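Local coordinates for protein putative endo-1,4-beta-xylanase (Bacteroides thetaiotaomicron VPI-5482, PDB 5MSX) that probably hydrolyses O-glycosidic bonds in plant pectin, as a calcium-binding glycoside hydrolase, at residues Y105-I110 with E179-V184; I153-F158 with A165-G170; G201-K206 with G261-P266. All blocks are in the same frame, centred on the assembly; numbering follows the deposited sequence.

Contact 1: residues Y105-I110 with E179-V184; sequences YIYPTI and EDMITV
Tyr105 and Met181 are the backbone positions nearest each other, with CA atoms 7.6 Å apart, so the end of strand 103-106 with the loop residue after it and the irregular turn 179-184 pair no backbone and meet through two tyrosine side chains. The Tyr105 ring lies across Met181, whose CB sits over the ring centre, 3.8 Å from the centroid and only 5° off the normal, a well-centred CH-pi contact. Beyond it Ile182 CG2 approaches Tyr105 CE2 obliquely at 4.1 Å. Tyr107 works differently: its hydroxyl donates to the carbonyl O of Met181 at 2.6 Å, in the carbonyl plane and on a lone pair, and that oxygen lies in the plane of the tyrosine ring, at its edge. Met181 is bent at both chi2 and chi3 (-64° and -74°), which curls the chain round until its CE comes 3.6 Å from Tyr107 OH. The turn is braced from within: Asp180 OD1 accepts from Ile182 N at 3.1 Å, an Asx turn, while Thr183 OG1 donates to OD2. The Tyr105 hydroxyl is bonded to Asn101 ND2 and shares a bridging water with Asp180 O. A leucine in place of Tyr105 would probably leave Met181 CB without its aromatic platform and the water and Asn101 without their hydroxyl partner. Arg130 bonds to Ile182 O, and Asn271 of a second subunit packs on Asp180 and Thr183, so the turn forms part of the subunit interface. In the five-bladed propeller of this family the contact joins two blades: strand 103-106 lies between 98-100 and 113-119, with Tyr105 touching Val118, while the turn follows strand 173-177, whose Leu177 packs against Tyr107.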
# COMPACT_ATOMS: atom_id res chain seq x y z
N TYR C 105 0.71 -0.62 11.03
CA TYR C 105 0.09 -1.92 11.25
C TYR C 105 0.69 -2.60 12.51
O TYR C 105 1.88 -2.46 12.79
CB TYR C 105 0.30 -2.82 10.04
CG TYR C 105 -0.33 -2.33 8.76
CD1 TYR C 105 0.33 -1.40 7.94
CD2 TYR C 105 -1.57 -2.82 8.35
CE1 TYR C 105 -0.24 -0.96 6.75
CE2 TYR C 105 -2.16 -2.37 7.16
CZ TYR C 105 -1.49 -1.45 6.38
OH TYR C 105 -2.07 -1.02 5.23
N ILE C 106 -0.14 -3.33 13.25
CA ILE C 106 0.31 -4.08 14.40
C ILE C 106 -0.41 -5.41 14.40
O ILE C 106 -1.54 -5.52 13.90
CB ILE C 106 0.13 -3.24 15.69
CG1 ILE C 106 1.05 -3.76 16.81
CG2 ILE C 106 -1.34 -3.17 16.10
CD1 ILE C 106 1.28 -2.73 17.89
N TYR C 107 0.25 -6.45 14.90
CA TYR C 107 -0.24 -7.81 14.80
C TYR C 107 -0.25 -8.54 16.18
O TYR C 107 0.61 -9.39 16.46
CB TYR C 107 0.57 -8.57 13.77
CG TYR C 107 0.66 -7.88 12.42
CD1 TYR C 107 1.53 -6.82 12.22
CD2 TYR C 107 -0.14 -8.28 11.35
CE1 TYR C 107 1.62 -6.18 10.99
CE2 TYR C 107 -0.05 -7.65 10.10
CZ TYR C 107 0.84 -6.60 9.94
OH TYR C 107 0.97 -5.93 8.76
N PRO C 108 -1.23 -8.20 17.03
CA PRO C 108 -1.28 -8.81 18.36
C PRO C 108 -2.00 -10.14 18.40
O PRO C 108 -2.61 -10.57 17.40
CB PRO C 108 -1.99 -7.74 19.18
CG PRO C 108 -2.92 -7.11 18.21
CD PRO C 108 -2.17 -7.07 16.91
N THR C 109 -1.88 -10.84 19.53
CA THR C 109 -2.55 -12.12 19.74
C THR C 109 -3.72 -11.88 20.69
O THR C 109 -3.52 -11.61 21.86
CB THR C 109 -1.58 -13.17 20.23
OG1 THR C 109 -0.58 -13.34 19.23
CG2 THR C 109 -2.25 -14.52 20.50
N ILE C 110 -4.94 -11.94 20.14
CA ILE C 110 -6.14 -11.51 20.88
C ILE C 110 -7.01 -12.73 21.11
O ILE C 110 -7.37 -13.45 20.17
CB ILE C 110 -6.87 -10.36 20.17
CG1 ILE C 110 -5.87 -9.23 19.83
CG2 ILE C 110 -7.99 -9.79 21.04
CD1 ILE C 110 -6.46 -7.92 19.34
N GLU C 179 1.46 -6.87 -0.08
CA GLU C 179 1.61 -5.41 0.05
C GLU C 179 0.49 -4.74 0.80
O GLU C 179 0.71 -3.69 1.41
CB GLU C 179 1.74 -4.71 -1.31
CG GLU C 179 2.81 -5.27 -2.23
CD GLU C 179 2.23 -6.26 -3.22
OE1 GLU C 179 1.91 -7.41 -2.80
OE2 GLU C 179 2.06 -5.88 -4.41
N ASP C 180 -0.70 -5.32 0.77
CA ASP C 180 -1.78 -4.87 1.66
C ASP C 180 -1.46 -5.11 3.18
O ASP C 180 -2.20 -4.62 4.03
CB ASP C 180 -3.14 -5.51 1.26
CG ASP C 180 -3.17 -7.04 1.45
OD1 ASP C 180 -2.25 -7.63 2.05
OD2 ASP C 180 -4.13 -7.67 0.98
N MET C 181 -0.41 -5.89 3.49
CA MET C 181 0.07 -6.13 4.87
C MET C 181 -0.91 -6.91 5.78
O MET C 181 -0.75 -6.93 7.02
CB MET C 181 0.48 -4.80 5.53
CG MET C 181 1.61 -4.09 4.79
SD MET C 181 3.16 -5.03 4.81
CE MET C 181 3.59 -4.73 6.54
N ILE C 182 -1.95 -7.52 5.18
CA ILE C 182 -2.93 -8.27 5.93
C ILE C 182 -3.21 -9.67 5.40
O ILE C 182 -3.90 -10.44 6.04
CB ILE C 182 -4.22 -7.45 6.08
CG1 ILE C 182 -4.92 -7.21 4.75
CG2 ILE C 182 -3.91 -6.10 6.71
CD1 ILE C 182 -6.20 -6.41 4.93
N THR C 183 -2.64 -10.02 4.26
CA THR C 183 -2.93 -11.27 3.60
C THR C 183 -1.64 -12.05 3.65
O THR C 183 -0.64 -11.61 3.09
CB THR C 183 -3.31 -11.03 2.12
OG1 THR C 183 -4.39 -10.08 2.04
CG2 THR C 183 -3.69 -12.32 1.43
N VAL C 184 -1.69 -13.21 4.28
CA VAL C 184 -0.55 -14.06 4.38
C VAL C 184 -0.49 -14.92 3.15
O VAL C 184 -1.51 -15.36 2.68
CB VAL C 184 -0.62 -14.94 5.64
CG1 VAL C 184 0.62 -15.82 5.71
CG2 VAL C 184 -0.73 -14.06 6.87
O HOH W 1 -3.86 -2.72 4.00

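Contact 2: residues I153-F158 with A165-G170; sequences IDAEIF and AYVFWG
The Phe168 ring takes Glu156 O in its plane, at the edge, with Phe158 CB also at that ring's edge, 4.0 Å from CE1, while its stacking partner is Phe204 of the next blade. The scaffold is an antiparallel beta hairpin, the two innermost strands of a propeller blade, its strand directions 156° apart. Phe158 and Tyr166 lie side by side pointing the same way: CD1 of Tyr166 meets the edge of the Phe158 ring at CD2, 3.9 Å away, and Phe158 O sits at the edge of the tyrosine ring. Phe204 also meets Phe158 edge to face, so these aromatics cover one side of the sheet. Glu156 with Phe168 and Phe158 with Tyr166 are hydrogen-bonded pairs; the straightest of their bonds is Phe168 N to Glu156 O, with 174° at the hydrogen. Between them Ile157 and Val167 form the non-hydrogen-bonded pair, their side chains on the opposite side of the sheet from the rings. Ile157 has its CG1 beside the backbone N (chi1 -52°), and a second bend carries CD1 to 3.8 Å from Val167 CG2. Glu156 bends at chi2 and leads away from the hairpin; its OE2 accepts from Phe204 N, and its side chain lies about 5 Å from a bound calcium. Asp154, just before the strand, is predicted to adjust the pKa of Glu200, the predicted proton donor, and to orient donor and substrate; its OD2 accepts from Gly201 N, and His260 lies close by. Before strand 156-159 one more backbone bond ties the two segments: Gly170 N donates to Ile153 O at 2.9 Å, nearly head-on to the carbonyl, and that oxygen also touches Trp169 CB.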
# COMPACT_ATOMS: atom_id res chain seq x y z
N ILE C 153 0.58 -17.95 17.44
CA ILE C 153 0.76 -16.77 18.28
C ILE C 153 2.09 -16.06 18.02
O ILE C 153 2.98 -16.60 17.36
CB ILE C 153 0.75 -17.18 19.78
CG1 ILE C 153 1.95 -18.10 20.08
CG2 ILE C 153 -0.57 -17.88 20.14
CD1 ILE C 153 2.08 -18.45 21.54
N ASP C 154 2.24 -14.88 18.62
CA ASP C 154 3.52 -14.17 18.71
C ASP C 154 4.03 -13.70 17.36
O ASP C 154 5.12 -14.10 16.96
CB ASP C 154 4.60 -15.05 19.39
CG ASP C 154 4.28 -15.38 20.84
OD1 ASP C 154 3.26 -14.89 21.36
OD2 ASP C 154 5.12 -16.08 21.48
N ALA C 155 3.26 -12.87 16.67
CA ALA C 155 3.67 -12.39 15.33
C ALA C 155 4.87 -11.44 15.41
O ALA C 155 4.96 -10.62 16.32
CB ALA C 155 2.55 -11.70 14.60
N GLU C 156 5.74 -11.57 14.42
CA GLU C 156 6.91 -10.69 14.22
C GLU C 156 6.98 -10.36 12.72
O GLU C 156 6.96 -11.28 11.88
CB GLU C 156 8.15 -11.45 14.70
CG GLU C 156 9.51 -10.88 14.37
CD GLU C 156 9.90 -9.70 15.26
OE1 GLU C 156 8.99 -9.14 15.93
OE2 GLU C 156 11.13 -9.34 15.25
N ILE C 157 7.07 -9.07 12.39
CA ILE C 157 7.06 -8.60 10.99
C ILE C 157 8.44 -8.16 10.53
O ILE C 157 9.17 -7.51 11.29
CB ILE C 157 6.04 -7.47 10.82
CG1 ILE C 157 4.66 -7.88 11.38
CG2 ILE C 157 5.88 -7.03 9.36
CD1 ILE C 157 3.94 -8.97 10.61
N PHE C 158 8.82 -8.54 9.31
CA PHE C 158 10.04 -8.02 8.69
C PHE C 158 9.75 -7.48 7.27
O PHE C 158 9.08 -8.16 6.48
CB PHE C 158 11.09 -9.10 8.60
CG PHE C 158 12.35 -8.66 7.91
CD1 PHE C 158 13.20 -7.71 8.52
CD2 PHE C 158 12.70 -9.16 6.66
CE1 PHE C 158 14.37 -7.31 7.89
CE2 PHE C 158 13.87 -8.74 6.01
CZ PHE C 158 14.70 -7.82 6.63
N ALA C 165 7.60 -8.05 2.35
CA ALA C 165 7.25 -8.22 3.76
C ALA C 165 7.08 -9.71 4.10
O ALA C 165 6.70 -10.51 3.25
CB ALA C 165 6.00 -7.42 4.09
N TYR C 166 7.37 -10.04 5.37
CA TYR C 166 7.30 -11.40 5.93
C TYR C 166 6.68 -11.36 7.31
O TYR C 166 6.90 -10.41 8.08
CB TYR C 166 8.70 -12.04 6.06
CG TYR C 166 9.48 -12.16 4.79
CD1 TYR C 166 10.24 -11.12 4.32
CD2 TYR C 166 9.47 -13.34 4.06
CE1 TYR C 166 10.95 -11.22 3.12
CE2 TYR C 166 10.18 -13.48 2.89
CZ TYR C 166 10.92 -12.41 2.41
OH TYR C 166 11.64 -12.56 1.26
N VAL C 167 5.93 -12.40 7.64
CA VAL C 167 5.40 -12.59 8.98
C VAL C 167 6.03 -13.86 9.56
O VAL C 167 6.03 -14.90 8.92
CB VAL C 167 3.85 -12.57 9.03
CG1 VAL C 167 3.21 -13.64 8.14
CG2 VAL C 167 3.40 -12.68 10.49
N PHE C 168 6.64 -13.73 10.73
CA PHE C 168 7.19 -14.82 11.52
C PHE C 168 6.28 -15.07 12.72
O PHE C 168 5.81 -14.13 13.33
CB PHE C 168 8.57 -14.43 12.06
CG PHE C 168 9.63 -14.32 11.02
CD1 PHE C 168 9.84 -13.13 10.34
CD2 PHE C 168 10.43 -15.41 10.71
CE1 PHE C 168 10.83 -13.03 9.37
CE2 PHE C 168 11.44 -15.32 9.74
CZ PHE C 168 11.63 -14.12 9.08
N TRP C 169 6.01 -16.31 13.07
CA TRP C 169 5.21 -16.56 14.27
C TRP C 169 5.69 -17.80 15.01
O TRP C 169 6.69 -18.37 14.65
CB TRP C 169 3.68 -16.53 13.98
CG TRP C 169 3.08 -17.62 13.15
CD1 TRP C 169 2.37 -18.73 13.63
CD2 TRP C 169 3.02 -17.70 11.71
NE1 TRP C 169 1.92 -19.48 12.56
CE2 TRP C 169 2.29 -18.87 11.38
CE3 TRP C 169 3.55 -16.91 10.68
CZ2 TRP C 169 2.08 -19.28 10.05
CZ3 TRP C 169 3.33 -17.31 9.35
CH2 TRP C 169 2.60 -18.49 9.05
N GLY C 170 5.03 -18.15 16.11
CA GLY C 170 5.52 -19.23 16.98
C GLY C 170 5.61 -20.57 16.29
O GLY C 170 5.00 -20.79 15.21

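Contact 3: residues G201-K206 with G261-P266; sequences GPIFFK and GCVFHP. With EDO (1,2-ethanediol), chain V.
Ile203 drives its CD1 against the backbone of Cys262, 3.5 Å from CA, closer than carbons usually pack, and the same methyl reaches Gly261 O. Its other branch, CG2, meets Val263 CG2 at 3.8 Å. With CG1 beside the backbone N (chi1 -66°) and CG2 anti to it, the two branches spread over successive residues of 261-264. Val263 CG1 covers one face of the Phe205 ring, offset toward the rim and 4.1 Å from its centroid, a CH-pi contact. No direct hydrogen bond crosses this apolar centre; at its buried end a water bridges the segments, donating to both Pro202 O and Gly261 O. The other end is looser: partly exposed His265 engages a 1,2-ethanediol, probably from the crystallisation liquor, whose O1 accepts from His265 N at 3.1 Å. Strands 203-206 and 261-264 run nearly parallel, 9° apart, yet their axes stay 6.9 Å apart. They are the innermost strands of adjacent propeller blades, each bonded outward to its own neighbour, 210-217 and 272-278; Leu214 of the former packs on Ile203, Phe205 and Val263, while Ile39 of strand 37-42 packs on Cys262.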
# COMPACT_ATOMS: atom_id res chain seq x y z
N GLY C 201 7.83 -16.57 20.60
CA GLY C 201 8.51 -15.27 20.66
C GLY C 201 9.60 -15.01 19.63
O GLY C 201 10.66 -14.51 19.98
N PRO C 202 9.34 -15.31 18.35
CA PRO C 202 10.39 -15.04 17.34
C PRO C 202 10.80 -13.55 17.27
O PRO C 202 9.99 -12.68 17.46
CB PRO C 202 9.75 -15.48 16.02
CG PRO C 202 8.28 -15.50 16.29
CD PRO C 202 8.10 -15.84 17.73
N ILE C 203 12.07 -13.32 17.06
CA ILE C 203 12.64 -12.01 16.80
C ILE C 203 13.39 -12.17 15.52
O ILE C 203 14.10 -13.15 15.37
CB ILE C 203 13.64 -11.59 17.93
CG1 ILE C 203 12.87 -11.41 19.26
CG2 ILE C 203 14.48 -10.36 17.53
CD1 ILE C 203 13.81 -11.26 20.48
N PHE C 204 13.21 -11.24 14.58
CA PHE C 204 13.92 -11.28 13.30
C PHE C 204 14.42 -9.88 12.96
O PHE C 204 13.68 -8.88 13.08
CB PHE C 204 13.02 -11.79 12.18
CG PHE C 204 13.75 -12.01 10.89
CD1 PHE C 204 13.91 -10.97 9.98
CD2 PHE C 204 14.29 -13.26 10.58
CE1 PHE C 204 14.59 -11.16 8.79
CE2 PHE C 204 14.99 -13.45 9.41
CZ PHE C 204 15.13 -12.39 8.50
N PHE C 205 15.67 -9.83 12.52
CA PHE C 205 16.26 -8.59 12.01
C PHE C 205 17.42 -8.86 11.06
O PHE C 205 18.00 -9.97 11.01
CB PHE C 205 16.69 -7.66 13.15
CG PHE C 205 17.80 -8.20 13.98
CD1 PHE C 205 17.53 -9.05 15.05
CD2 PHE C 205 19.13 -7.90 13.69
CE1 PHE C 205 18.58 -9.56 15.82
CE2 PHE C 205 20.17 -8.45 14.45
CZ PHE C 205 19.88 -9.28 15.50
N LYS C 206 17.76 -7.81 10.30
CA LYS C 206 18.82 -7.85 9.32
C LYS C 206 19.90 -6.84 9.73
O LYS C 206 19.57 -5.69 9.98
CB LYS C 206 18.28 -7.48 7.95
CG LYS C 206 19.30 -7.63 6.81
CD LYS C 206 18.72 -7.15 5.49
CE LYS C 206 19.50 -7.69 4.29
NZ LYS C 206 18.75 -7.25 3.09
N GLY C 261 11.07 -11.33 24.24
CA GLY C 261 11.22 -9.89 24.13
C GLY C 261 11.46 -9.44 22.71
O GLY C 261 10.76 -9.88 21.80
N CYS C 262 12.43 -8.55 22.50
CA CYS C 262 12.70 -8.05 21.15
C CYS C 262 14.15 -7.62 21.06
O CYS C 262 14.88 -7.61 22.07
CB CYS C 262 11.80 -6.88 20.80
SG CYS C 262 12.12 -5.43 21.84
N VAL C 263 14.54 -7.28 19.84
CA VAL C 263 15.78 -6.57 19.51
C VAL C 263 15.44 -5.24 18.83
O VAL C 263 14.53 -5.15 18.02
CB VAL C 263 16.75 -7.42 18.63
CG1 VAL C 263 17.94 -6.61 18.11
CG2 VAL C 263 17.26 -8.61 19.45
N PHE C 264 16.18 -4.20 19.20
CA PHE C 264 16.03 -2.91 18.57
C PHE C 264 17.36 -2.13 18.56
O PHE C 264 18.27 -2.42 19.33
CB PHE C 264 14.91 -2.09 19.24
CG PHE C 264 15.28 -1.56 20.59
CD1 PHE C 264 15.13 -2.35 21.71
CD2 PHE C 264 15.82 -0.28 20.72
CE1 PHE C 264 15.50 -1.86 22.97
CE2 PHE C 264 16.20 0.22 21.96
CZ PHE C 264 16.05 -0.57 23.09
N HIS C 265 17.43 -1.14 17.68
CA HIS C 265 18.50 -0.18 17.65
C HIS C 265 17.89 1.19 17.40
O HIS C 265 17.03 1.32 16.56
CB HIS C 265 19.55 -0.55 16.58
CG HIS C 265 19.09 -0.43 15.17
ND1 HIS C 265 19.30 0.71 14.41
CD2 HIS C 265 18.51 -1.32 14.33
CE1 HIS C 265 18.84 0.53 13.19
NE2 HIS C 265 18.36 -0.69 13.11
N PRO C 266 18.32 2.21 18.16
CA PRO C 266 17.88 3.58 17.87
C PRO C 266 18.24 3.97 16.43
O PRO C 266 19.32 3.64 15.95
CB PRO C 266 18.68 4.44 18.86
CG PRO C 266 18.98 3.51 19.99
CD PRO C 266 19.13 2.14 19.39
C1 EDO V . 13.68 -1.13 15.45
O1 EDO V . 15.08 -1.31 15.71
C2 EDO V . 13.30 0.34 15.48
O2 EDO V . 13.99 1.04 16.53
O HOH W 2 9.38 -11.16 19.75

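How the contacts relate
All three contacts are largely buried, but they differ in kind. Contact 2 is backbone pairing inside one blade, whereas contacts 1 and 3 join different blades through side chains. Contact 1 lies farthest from the chain's centre, about 21 Å, at the edge of a second subunit, and mixes polar tyrosine chemistry with methionine; contact 3, about 14 Å out, is mainly hydrocarbon. The hairpin 153-158/165-170 touches both: Tyr107 CD1 packs 3.4 Å from Ile157 CG1, and Thr109 OG1 lies 3.3 Å from Asp154 N, a probable hydrogen bond, while the hairpin's acids reach contact 3. Contacts 1 and 3 do not touch, their nearest atoms being about 9 Å apart.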